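Local structure of cytochrome P450 (Picrophilus torridus, 2RFB) at residues I319-K324 with L335-L340; K56-I61 with R171-D176; V7-D10 with V15-Y18; L215-G220 with F277-R282. The protein probably acts as a heme-thiolate monooxygenase, inserting one oxygen atom from molecular oxygen into an organic substrate at its heme iron. One frame throughout, in Å; residues are numbered along the deposited sequence.

Contact 1. Residues I319-K324 with L335-L340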
# COMPACT_ATOMS: atom_id res chain seq x y z
N ILE A 319 11.03 22.76 -6.08
CA ILE A 319 10.86 21.69 -5.10
C ILE A 319 12.23 21.19 -4.58
O ILE A 319 12.82 20.35 -5.19
CB ILE A 319 9.98 20.53 -5.70
CG1 ILE A 319 8.58 21.08 -5.99
CG2 ILE A 319 9.95 19.24 -4.81
CD1 ILE A 319 7.56 20.06 -6.33
N LYS A 320 12.72 21.78 -3.49
CA LYS A 320 13.91 21.30 -2.74
C LYS A 320 13.46 20.78 -1.39
O LYS A 320 12.73 21.46 -0.66
CB LYS A 320 14.93 22.41 -2.46
CG LYS A 320 15.34 23.30 -3.63
CD LYS A 320 15.95 24.62 -3.14
CE LYS A 320 15.93 25.72 -4.25
NZ LYS A 320 14.55 25.94 -4.89
N ILE A 321 13.90 19.60 -1.02
CA ILE A 321 13.56 19.06 0.28
C ILE A 321 14.48 19.69 1.30
O ILE A 321 15.67 19.72 1.10
CB ILE A 321 13.71 17.56 0.31
CG1 ILE A 321 12.54 16.88 -0.43
CG2 ILE A 321 13.86 17.08 1.78
CD1 ILE A 321 12.61 15.31 -0.53
N ASP A 322 13.95 20.20 2.39
CA ASP A 322 14.83 20.73 3.43
C ASP A 322 15.31 19.63 4.36
O ASP A 322 14.60 19.23 5.25
CB ASP A 322 14.17 21.83 4.25
CG ASP A 322 15.09 22.41 5.29
OD1 ASP A 322 16.14 21.81 5.61
OD2 ASP A 322 14.76 23.49 5.81
N TYR A 323 16.56 19.21 4.20
CA TYR A 323 17.06 18.06 4.95
C TYR A 323 17.51 18.32 6.38
O TYR A 323 17.88 17.37 7.09
CB TYR A 323 18.18 17.36 4.15
CG TYR A 323 17.58 16.35 3.21
CD1 TYR A 323 17.52 16.60 1.84
CD2 TYR A 323 16.98 15.20 3.70
CE1 TYR A 323 16.92 15.69 1.00
CE2 TYR A 323 16.39 14.29 2.86
CZ TYR A 323 16.36 14.55 1.52
OH TYR A 323 15.77 13.64 0.69
N LYS A 324 17.52 19.59 6.80
CA LYS A 324 17.80 19.95 8.17
C LYS A 324 16.55 19.80 9.06
O LYS A 324 16.62 20.03 10.27
CB LYS A 324 18.34 21.39 8.24
CG LYS A 324 19.79 21.51 7.87
CD LYS A 324 20.20 22.95 7.66
CE LYS A 324 21.69 23.09 7.29
NZ LYS A 324 21.89 22.72 5.87
N LEU A 335 9.69 2.43 2.88
CA LEU A 335 10.56 3.51 2.52
C LEU A 335 9.78 4.81 2.31
O LEU A 335 8.90 4.91 1.43
CB LEU A 335 11.36 3.13 1.26
CG LEU A 335 12.24 4.23 0.61
CD1 LEU A 335 13.33 4.75 1.57
CD2 LEU A 335 12.85 3.77 -0.70
N GLY A 336 10.08 5.82 3.12
CA GLY A 336 9.31 7.04 3.08
C GLY A 336 9.80 8.00 4.11
O GLY A 336 10.74 7.70 4.89
N TYR A 337 9.17 9.16 4.15
CA TYR A 337 9.60 10.22 5.06
C TYR A 337 8.80 10.15 6.34
O TYR A 337 7.63 9.78 6.35
CB TYR A 337 9.40 11.59 4.41
CG TYR A 337 10.42 11.85 3.36
CD1 TYR A 337 10.29 11.25 2.09
CD2 TYR A 337 11.55 12.62 3.64
CE1 TYR A 337 11.25 11.45 1.12
CE2 TYR A 337 12.51 12.84 2.66
CZ TYR A 337 12.34 12.24 1.40
OH TYR A 337 13.30 12.40 0.43
N ASP A 338 9.45 10.49 7.43
CA ASP A 338 8.77 10.60 8.67
C ASP A 338 8.08 11.96 8.64
O ASP A 338 6.88 12.04 8.91
CB ASP A 338 9.76 10.50 9.81
CG ASP A 338 9.14 10.77 11.18
OD1 ASP A 338 7.95 10.51 11.38
OD2 ASP A 338 9.87 11.21 12.06
N LYS A 339 8.86 12.99 8.29
CA LYS A 339 8.40 14.34 8.10
C LYS A 339 9.10 14.89 6.87
O LYS A 339 10.29 14.55 6.60
CB LYS A 339 8.81 15.20 9.29
CG LYS A 339 8.07 15.01 10.56
CD LYS A 339 8.83 15.70 11.63
CE LYS A 339 8.50 15.17 13.01
NZ LYS A 339 7.20 15.74 13.47
N LEU A 340 8.41 15.76 6.14
CA LEU A 340 8.96 16.32 4.91
C LEU A 340 8.67 17.81 4.82
O LEU A 340 7.51 18.23 4.79
CB LEU A 340 8.41 15.60 3.69
CG LEU A 340 9.13 15.77 2.34
CD1 LEU A 340 8.66 14.74 1.30
CD2 LEU A 340 8.88 17.17 1.76

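Contact 2. Residues K56-I61 with R171-D176. With HEM (protoporphyrin IX containing Fe), chain G.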
# COMPACT_ATOMS: atom_id res chain seq x y z
N LYS A 56 -9.78 -16.34 -2.26
CA LYS A 56 -10.43 -15.81 -3.47
C LYS A 56 -11.87 -15.45 -3.14
O LYS A 56 -12.41 -14.42 -3.58
CB LYS A 56 -10.41 -16.87 -4.59
CG LYS A 56 -10.90 -16.40 -5.96
CD LYS A 56 -11.08 -17.59 -6.91
CE LYS A 56 -11.69 -17.16 -8.24
NZ LYS A 56 -13.19 -17.02 -8.16
N GLU A 57 -12.47 -16.32 -2.33
CA GLU A 57 -13.80 -16.09 -1.81
C GLU A 57 -13.84 -14.75 -1.11
O GLU A 57 -14.70 -13.93 -1.40
CB GLU A 57 -14.25 -17.23 -0.87
CG GLU A 57 -14.38 -18.58 -1.55
CD GLU A 57 -14.92 -19.68 -0.63
OE1 GLU A 57 -15.61 -19.34 0.37
OE2 GLU A 57 -14.69 -20.89 -0.93
N PHE A 58 -12.88 -14.50 -0.23
CA PHE A 58 -12.80 -13.21 0.46
C PHE A 58 -12.51 -12.06 -0.50
O PHE A 58 -13.25 -11.11 -0.53
CB PHE A 58 -11.78 -13.25 1.59
CG PHE A 58 -12.31 -13.82 2.86
CD1 PHE A 58 -12.30 -15.20 3.08
CD2 PHE A 58 -12.81 -13.00 3.85
CE1 PHE A 58 -12.80 -15.75 4.27
CE2 PHE A 58 -13.32 -13.54 5.04
CZ PHE A 58 -13.31 -14.91 5.25
N ARG A 59 -11.46 -12.16 -1.31
CA ARG A 59 -11.13 -11.03 -2.20
C ARG A 59 -12.26 -10.64 -3.21
O ARG A 59 -12.42 -9.46 -3.51
CB ARG A 59 -9.76 -11.25 -2.88
CG ARG A 59 -9.26 -10.11 -3.72
CD ARG A 59 -7.95 -10.50 -4.41
NE ARG A 59 -7.51 -9.55 -5.43
CZ ARG A 59 -6.30 -8.98 -5.49
NH1 ARG A 59 -5.36 -9.25 -4.58
NH2 ARG A 59 -6.02 -8.16 -6.49
N ASP A 60 -13.04 -11.62 -3.70
CA ASP A 60 -14.12 -11.35 -4.69
C ASP A 60 -15.23 -10.39 -4.18
O ASP A 60 -15.84 -9.64 -4.96
CB ASP A 60 -14.79 -12.65 -5.20
CG ASP A 60 -13.88 -13.48 -6.17
OD1 ASP A 60 -14.20 -14.67 -6.40
OD2 ASP A 60 -12.87 -12.97 -6.71
N ILE A 61 -15.49 -10.44 -2.88
CA ILE A 61 -16.47 -9.57 -2.27
C ILE A 61 -16.20 -8.12 -2.65
O ILE A 61 -17.14 -7.40 -2.93
CB ILE A 61 -16.49 -9.77 -0.73
CG1 ILE A 61 -16.89 -11.22 -0.40
CG2 ILE A 61 -17.36 -8.70 -0.02
CD1 ILE A 61 -16.57 -11.66 1.04
N ARG A 171 -21.85 -19.84 3.24
CA ARG A 171 -21.52 -19.30 4.56
C ARG A 171 -21.51 -17.77 4.61
O ARG A 171 -20.84 -17.13 3.79
CB ARG A 171 -20.14 -19.79 5.00
CG ARG A 171 -19.78 -19.48 6.41
CD ARG A 171 -18.28 -19.43 6.55
NE ARG A 171 -17.95 -18.61 7.70
CZ ARG A 171 -16.86 -17.86 7.82
NH1 ARG A 171 -15.94 -17.81 6.86
NH2 ARG A 171 -16.69 -17.17 8.93
N LYS A 172 -22.21 -17.22 5.60
CA LYS A 172 -22.26 -15.77 5.88
C LYS A 172 -20.95 -15.27 6.46
O LYS A 172 -20.25 -16.00 7.15
CB LYS A 172 -23.34 -15.47 6.92
CG LYS A 172 -24.78 -15.83 6.55
CD LYS A 172 -25.74 -15.09 7.48
CE LYS A 172 -27.14 -14.89 6.88
NZ LYS A 172 -27.79 -13.65 7.41
N LEU A 173 -20.63 -14.00 6.19
CA LEU A 173 -19.49 -13.38 6.85
C LEU A 173 -19.78 -13.06 8.31
O LEU A 173 -20.81 -12.49 8.66
CB LEU A 173 -19.01 -12.12 6.12
CG LEU A 173 -17.66 -12.22 5.42
CD1 LEU A 173 -17.63 -13.38 4.45
CD2 LEU A 173 -17.33 -10.94 4.70
N THR A 174 -18.83 -13.46 9.15
CA THR A 174 -18.75 -13.06 10.55
C THR A 174 -18.58 -11.52 10.71
O THR A 174 -18.14 -10.83 9.80
CB THR A 174 -17.63 -13.92 11.22
OG1 THR A 174 -18.23 -14.97 11.98
CG2 THR A 174 -16.66 -13.12 12.08
N MET A 175 -18.96 -11.00 11.87
CA MET A 175 -18.82 -9.58 12.14
C MET A 175 -17.36 -9.25 12.44
O MET A 175 -16.93 -8.14 12.15
CB MET A 175 -19.77 -9.16 13.28
CG MET A 175 -19.82 -7.67 13.63
SD MET A 175 -19.77 -6.47 12.26
CE MET A 175 -21.50 -6.42 11.80
N ASP A 176 -16.60 -10.20 12.96
CA ASP A 176 -15.16 -10.02 13.13
C ASP A 176 -14.45 -10.01 11.77
O ASP A 176 -13.37 -9.42 11.61
CB ASP A 176 -14.54 -11.08 14.05
CG ASP A 176 -13.04 -10.82 14.31
OD1 ASP A 176 -12.68 -9.73 14.83
OD2 ASP A 176 -12.21 -11.70 13.97
CHA HEM G . -1.65 -6.22 -1.06
CHB HEM G . 1.91 -2.92 -1.92
CHC HEM G . -1.59 0.58 -1.81
CHD HEM G . -4.99 -2.56 -0.26
C1A HEM G . -0.41 -5.62 -1.34
C2A HEM G . 0.82 -6.33 -1.57
C3A HEM G . 1.79 -5.39 -1.81
C4A HEM G . 1.16 -4.12 -1.74
CMA HEM G . 3.37 -5.49 -2.12
CAA HEM G . 0.97 -7.89 -1.55
CBA HEM G . 1.33 -8.43 -0.14
CGA HEM G . 1.55 -9.91 -0.34
O1A HEM G . 1.67 -10.39 -1.53
O2A HEM G . 1.61 -10.60 0.69
C1B HEM G . 1.27 -1.67 -1.99
C2B HEM G . 1.84 -0.42 -2.43
C3B HEM G . 0.80 0.48 -2.35
C4B HEM G . -0.37 -0.17 -1.90
CMB HEM G . 3.36 -0.28 -2.86
CAB HEM G . 0.56 2.05 -2.61
CBB HEM G . 1.40 2.86 -3.44
C1C HEM G . -2.90 0.11 -1.47
C2C HEM G . -4.23 0.77 -1.39
C3C HEM G . -5.11 -0.16 -0.94
C4C HEM G . -4.42 -1.36 -0.70
CMC HEM G . -4.71 2.25 -1.71
CAC HEM G . -6.67 0.01 -0.73
CBC HEM G . -7.28 -0.29 0.44
C1D HEM G . -4.38 -3.85 -0.35
C2D HEM G . -5.01 -5.11 -0.01
C3D HEM G . -3.93 -6.19 -0.25
C4D HEM G . -2.81 -5.49 -0.73
CMD HEM G . -6.45 -5.36 0.53
CAD HEM G . -3.94 -7.74 -0.08
CBD HEM G . -4.55 -8.35 -1.37
CGD HEM G . -4.60 -9.84 -1.26
O1D HEM G . -3.92 -10.40 -0.35
O2D HEM G . -5.33 -10.47 -2.08
NA HEM G . -0.18 -4.25 -1.47
NB HEM G . -0.12 -1.49 -1.70
NC HEM G . -3.10 -1.20 -1.04
ND HEM G . -3.05 -4.12 -0.77
FE HEM G . -1.73 -2.81 -1.42

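Contact 3. Residues V7-D10 with V15-Y18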
# COMPACT_ATOMS: atom_id res chain seq x y z
N VAL A 7 19.78 -16.35 0.39
CA VAL A 7 20.56 -16.73 1.54
C VAL A 7 19.69 -17.02 2.77
O VAL A 7 18.59 -16.44 2.95
CB VAL A 7 21.65 -15.70 1.89
CG1 VAL A 7 22.63 -15.51 0.73
CG2 VAL A 7 21.04 -14.37 2.35
N HIS A 8 20.18 -17.91 3.60
CA HIS A 8 19.48 -18.25 4.83
C HIS A 8 20.21 -17.68 6.04
O HIS A 8 21.35 -18.07 6.30
CB HIS A 8 19.37 -19.79 4.99
CG HIS A 8 18.41 -20.19 6.06
ND1 HIS A 8 18.75 -20.24 7.40
CD2 HIS A 8 17.08 -20.50 6.00
CE1 HIS A 8 17.70 -20.58 8.11
NE2 HIS A 8 16.67 -20.74 7.29
N TYR A 9 19.55 -16.77 6.76
CA TYR A 9 19.99 -16.31 8.08
C TYR A 9 18.82 -15.72 8.87
O TYR A 9 17.81 -15.29 8.27
CB TYR A 9 21.14 -15.28 7.99
CG TYR A 9 20.76 -13.89 7.50
CD1 TYR A 9 20.56 -12.81 8.41
CD2 TYR A 9 20.62 -13.62 6.14
CE1 TYR A 9 20.23 -11.51 7.95
CE2 TYR A 9 20.30 -12.35 5.67
CZ TYR A 9 20.10 -11.31 6.56
OH TYR A 9 19.74 -10.08 6.01
N ASP A 10 18.97 -15.64 10.20
CA ASP A 10 17.91 -15.20 11.12
C ASP A 10 16.58 -15.95 10.96
O ASP A 10 15.53 -15.32 10.96
CB ASP A 10 17.69 -13.68 11.01
CG ASP A 10 18.87 -12.88 11.53
OD1 ASP A 10 18.79 -11.63 11.66
OD2 ASP A 10 19.91 -13.52 11.82
N VAL A 15 15.35 -13.48 -0.35
CA VAL A 15 15.24 -13.62 -1.81
C VAL A 15 15.23 -12.28 -2.44
O VAL A 15 14.38 -11.42 -2.13
CB VAL A 15 13.96 -14.39 -2.19
CG1 VAL A 15 13.78 -14.49 -3.71
CG2 VAL A 15 14.04 -15.82 -1.58
N TYR A 16 16.20 -12.07 -3.32
CA TYR A 16 16.54 -10.73 -3.81
C TYR A 16 16.37 -10.50 -5.30
O TYR A 16 16.03 -9.41 -5.70
CB TYR A 16 18.01 -10.44 -3.51
CG TYR A 16 18.36 -10.43 -2.07
CD1 TYR A 16 19.06 -11.50 -1.51
CD2 TYR A 16 18.00 -9.35 -1.25
CE1 TYR A 16 19.40 -11.49 -0.19
CE2 TYR A 16 18.34 -9.33 0.10
CZ TYR A 16 19.03 -10.41 0.62
OH TYR A 16 19.40 -10.44 1.95
N LYS A 17 16.69 -11.51 -6.10
CA LYS A 17 16.67 -11.41 -7.54
C LYS A 17 15.26 -11.35 -8.00
O LYS A 17 14.40 -12.02 -7.44
CB LYS A 17 17.29 -12.65 -8.18
CG LYS A 17 18.78 -12.79 -8.07
CD LYS A 17 19.22 -13.96 -8.93
CE LYS A 17 19.25 -15.32 -8.20
NZ LYS A 17 20.02 -16.34 -9.04
N TYR A 18 15.03 -10.54 -9.04
CA TYR A 18 13.69 -10.35 -9.59
C TYR A 18 13.05 -11.67 -10.01
O TYR A 18 11.93 -11.94 -9.61
CB TYR A 18 13.74 -9.37 -10.75
CG TYR A 18 12.41 -9.02 -11.41
CD1 TYR A 18 11.87 -7.74 -11.30
CD2 TYR A 18 11.73 -9.95 -12.22
CE1 TYR A 18 10.66 -7.41 -11.92
CE2 TYR A 18 10.53 -9.64 -12.85
CZ TYR A 18 10.00 -8.36 -12.72
OH TYR A 18 8.79 -8.04 -13.34

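Contact 4. Residues L215-G220 with F277-R282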
# COMPACT_ATOMS: atom_id res chain seq x y z
N LEU A 215 4.90 15.80 -16.02
CA LEU A 215 3.61 16.41 -16.33
C LEU A 215 2.96 15.79 -17.56
O LEU A 215 1.75 15.71 -17.61
CB LEU A 215 3.70 17.93 -16.50
CG LEU A 215 3.67 18.68 -15.15
CD1 LEU A 215 4.00 20.17 -15.27
CD2 LEU A 215 2.34 18.45 -14.43
N LYS A 216 3.78 15.36 -18.52
CA LYS A 216 3.30 14.85 -19.77
C LYS A 216 2.94 13.38 -19.65
O LYS A 216 2.29 12.84 -20.53
CB LYS A 216 4.34 15.05 -20.88
CG LYS A 216 4.40 16.47 -21.40
CD LYS A 216 5.68 16.71 -22.17
CE LYS A 216 5.57 17.93 -23.06
NZ LYS A 216 5.69 19.22 -22.30
N ASN A 217 3.40 12.74 -18.59
CA ASN A 217 3.06 11.35 -18.34
C ASN A 217 3.07 11.06 -16.86
O ASN A 217 3.98 10.45 -16.35
CB ASN A 217 4.03 10.42 -19.08
CG ASN A 217 3.61 8.91 -19.04
OD1 ASN A 217 4.26 8.10 -19.73
ND2 ASN A 217 2.56 8.53 -18.29
N ARG A 218 2.03 11.47 -16.18
CA ARG A 218 1.92 11.22 -14.75
C ARG A 218 1.98 9.75 -14.39
O ARG A 218 2.78 9.36 -13.52
CB ARG A 218 0.69 11.90 -14.19
CG ARG A 218 0.89 13.40 -14.21
CD ARG A 218 -0.18 14.15 -13.50
NE ARG A 218 -1.26 14.48 -14.43
CZ ARG A 218 -2.51 14.02 -14.32
NH1 ARG A 218 -2.86 13.19 -13.32
NH2 ARG A 218 -3.38 14.40 -15.23
N SER A 219 1.17 8.93 -15.07
CA SER A 219 1.19 7.49 -14.87
C SER A 219 2.57 6.92 -14.90
O SER A 219 2.98 6.22 -13.95
CB SER A 219 0.35 6.77 -15.92
OG SER A 219 -1.01 7.03 -15.64
N GLY A 220 3.31 7.26 -15.95
CA GLY A 220 4.66 6.79 -16.15
C GLY A 220 5.57 7.18 -15.04
O GLY A 220 6.37 6.35 -14.59
N PHE A 277 16.48 6.84 -12.87
CA PHE A 277 15.09 7.08 -13.06
C PHE A 277 14.74 7.34 -14.51
O PHE A 277 15.06 8.39 -15.07
CB PHE A 277 14.70 8.29 -12.22
CG PHE A 277 13.25 8.41 -11.97
CD1 PHE A 277 12.68 7.83 -10.84
CD2 PHE A 277 12.43 9.12 -12.88
CE1 PHE A 277 11.32 7.95 -10.61
CE2 PHE A 277 11.06 9.24 -12.65
CZ PHE A 277 10.51 8.66 -11.50
N LYS A 278 14.05 6.40 -15.13
CA LYS A 278 13.65 6.53 -16.52
C LYS A 278 12.18 6.19 -16.60
O LYS A 278 11.79 5.02 -16.31
CB LYS A 278 14.41 5.54 -17.38
CG LYS A 278 15.95 5.58 -17.24
CD LYS A 278 16.57 5.16 -18.60
CE LYS A 278 17.83 4.30 -18.45
NZ LYS A 278 18.42 3.98 -19.79
N ILE A 279 11.37 7.19 -16.94
CA ILE A 279 9.96 7.00 -17.25
C ILE A 279 9.90 6.18 -18.52
O ILE A 279 10.70 6.41 -19.42
CB ILE A 279 9.25 8.36 -17.57
CG1 ILE A 279 9.16 9.26 -16.37
CG2 ILE A 279 7.85 8.15 -18.11
CD1 ILE A 279 9.02 10.73 -16.79
N GLY A 280 8.94 5.27 -18.61
CA GLY A 280 8.62 4.52 -19.83
C GLY A 280 9.36 3.21 -19.98
O GLY A 280 9.54 2.74 -21.10
N ARG A 281 9.80 2.62 -18.87
CA ARG A 281 10.38 1.27 -18.89
C ARG A 281 9.34 0.19 -19.22
O ARG A 281 8.14 0.34 -18.92
CB ARG A 281 11.02 0.93 -17.54
CG ARG A 281 12.31 1.65 -17.31
CD ARG A 281 12.66 1.45 -15.90
NE ARG A 281 13.80 2.22 -15.41
CZ ARG A 281 15.07 1.92 -15.69
NH1 ARG A 281 15.36 0.90 -16.48
NH2 ARG A 281 16.05 2.66 -15.17
N ARG A 282 9.84 -0.92 -19.78
CA ARG A 282 9.00 -1.95 -20.41
C ARG A 282 8.59 -3.05 -19.44
O ARG A 282 7.47 -3.60 -19.54
CB ARG A 282 9.78 -2.61 -21.54
CG ARG A 282 10.46 -1.62 -22.48
CD ARG A 282 10.66 -2.23 -23.88
NE ARG A 282 9.42 -2.61 -24.56
CZ ARG A 282 9.37 -3.16 -25.78
NH1 ARG A 282 10.50 -3.39 -26.45
NH2 ARG A 282 8.20 -3.46 -26.34
O HOH W 1 7.14 4.51 -16.36

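Contact 1. Residues I319-K324 with L335-L340
Ile321 and Tyr337 point at one another across this contact, and the end of the isoleucine is the main bump. Its CG1 branch is stretched out (chi2 177°), which drives CD1 forward to 3.6 Å from CZ and 3.1 Å from OH of Tyr337, a tight fit for a methyl against a phenol. Farther back along the isoleucine, Leu340 CD2 lies 4.3 Å from Ile321 CG1. The other leucine methyl, CD1, rests on one face of the Tyr337 ring, 3.9 Å above its plane and shifted toward the rim. Ile321 CG2 serves the neighbouring ring in a similar way: it sits over a face of Tyr323, again off-centre. The isoleucine therefore packs against both tyrosines, one with each branch.

The two phenols converge at their hydroxyl ends. Tyr337 OH and Tyr323 OH are joined by a hydrogen bond of 2.8 Å, and Tyr323 OH lies in the plane of the Tyr337 ring, at its edge. The side chains cross at about a right angle, with ring planes inclined by some 39°, so the rings are not stacked; Tyr323 CE2 comes to 4.1 Å from Tyr337 CE2. An Asx turn, Asp322 OD1 accepting from Lys324 N, shapes the chain around Tyr323.

Both segments belong to the C-terminal loop region that follows helix 298-315. Asp338 and Lys339 form a classic beta bulge opposite Arg327, while Ile201 and Arg202 of helix 175-206 and Ile95 of helix 94-99 pack against Leu340 and Tyr337.

Contact 2. Residues K56-I61 with R171-D176
Leu173 carries the contact from its side, placing its two methyls against Ile61 and Phe58 on one flank of helix 52-66. Ile61 meets it tip to tip: CD1 is 3.8 Å from Leu173 CD2 and 4.0 Å from Leu173 CD1, so the single methyl faces both branches of the fork. Phe58, one helical turn earlier, adds a looser apolar contact, its CE2 lying 4.4 Å from Leu173 CD1. The same ring also borders Arg171, with NH1 4.2 Å from Phe58 CZ in an oblique approach; the guanidinium is tied down by its salt bridge to Glu177.

Arg59 shows what the helix does elsewhere. With CG anti to the backbone N (chi1 -174°) and the chain extended, it points toward the heme, where NH1 donates to propionate oxygen O2D at 2.8 Å, N-H...O angle 152°. His55 and Arg59, both heme-binding, fit the HxxxR pattern of the P450 C helix. Arg59 NH1 also bonds Met294 O, which helps to fix the guanidinium.

Residues 171-176 lead into helix 175-206, by its length and position the long central helix of the P450 fold, and its first turns supply Tyr181, which packs on Ile61 and bonds Phe58 O.

Contact 3. Residues V7-D10 with V15-Y18
Tyr16 turns its ring edge to Val7 and its hydroxyl end to Tyr9, and these two approaches make up the contact. Val7 CG2 stands 4.2 Å from Tyr16 CE1, close to the plane of the ring, so the methyl touches the rim and not a face. The valine and tyrosine side chains run at a slant to each other. Since CG1 takes the place anti to the carbonyl carbon (chi1 -60°), it is CG2 that is left facing the aromatic group.

Against Tyr9 the geometry differs. The two side chains cross at about a right angle, yet their ring planes are only some 17° from parallel, and Tyr16 OH lies near the Tyr9 plane, at its edge. The two phenols approach through their hydroxyl ends, with the rings themselves apart and not stacked. Their hydroxyl oxygens, Tyr9 OH and Tyr16 OH, stay 4.1 Å apart, too far for a direct hydrogen bond. Val7 CG2 is at the rim of Tyr9 as well, 3.9 Å from its CD2, which puts this methyl between the two aromatic groups.

The setting is a tight β-hairpin near the N terminus. Strand 7-9 pairs antiparallel with strand 12-15, which on its other side pairs parallel with strand 256-259, and this small mixed sheet probably corresponds to the β1 sheet of the P450 fold. Backbone bonds link Val7 with His14, and the Tyr9 ring stacks on the His14 imidazole within the hairpin. Beyond the last strand residue, Val15, the Tyr16 ring meets that of Tyr260 with planes about 30° apart and touches Ser263 of helix 261-264.

Contact 4. Residues L215-G220 with F277-R282
Apolar packing comes first: Ile279 CG2 presses against the backbone of Gly220, 3.9 Å from its carbonyl carbon C, and against the side chain of Asn217. The approach is close because Gly220 offers only backbone here, with its CA 5.4 Å from that of Ile279. The Asn217 and Ile279 side chains run antiparallel beside each other. CG2 is the isoleucine branch set anti to the backbone N (Ile279 chi1 -67°), and it makes the closest approach to the helix start.

The polar link is indirect. One water donates to Gly220 O at 2.7 Å and accepts from Gly280 N at 3.0 Å, the two partners subtending about 120° at its oxygen. It joins a carbonyl in the first turn of a helix to an amide of the facing loop, satisfying both.

That helix, 218-228, bears Glu224 and Arg227 in the ExxR pattern of the P450 K helix, and Asn217 occupies its N-cap position. The loop 277-282 supplies Arg281, whose NE forms a salt bridge with Glu224, consistent with the third member of the E-R-R triad.

Among aromatic contacts, Phe277 meets Tyr228 edge-to-face and Phe221 with planes about 50° apart, which packs the loop against the same helix.

Of the four, contact 2 alone reaches the heme directly, through Arg59; His293 and Arg238 from elsewhere in the chain also bond the cofactor. Contacts 1 and 4 stand back, the side chain of Tyr337 being about 13 Å from the heme and Gly220 about 14 Å. Contacts 1 and 2 lie on opposite sides of the chain's centre, their centres 40 Å apart, but helix 175-206 spans them: it begins in contact 2, and its later residues pack on contact 1. Contacts 3 and 4 come nearest each other, about 8 Å between nearest atoms, without touching. Contacts 1 and 4 are about 10 Å apart at nearest atoms.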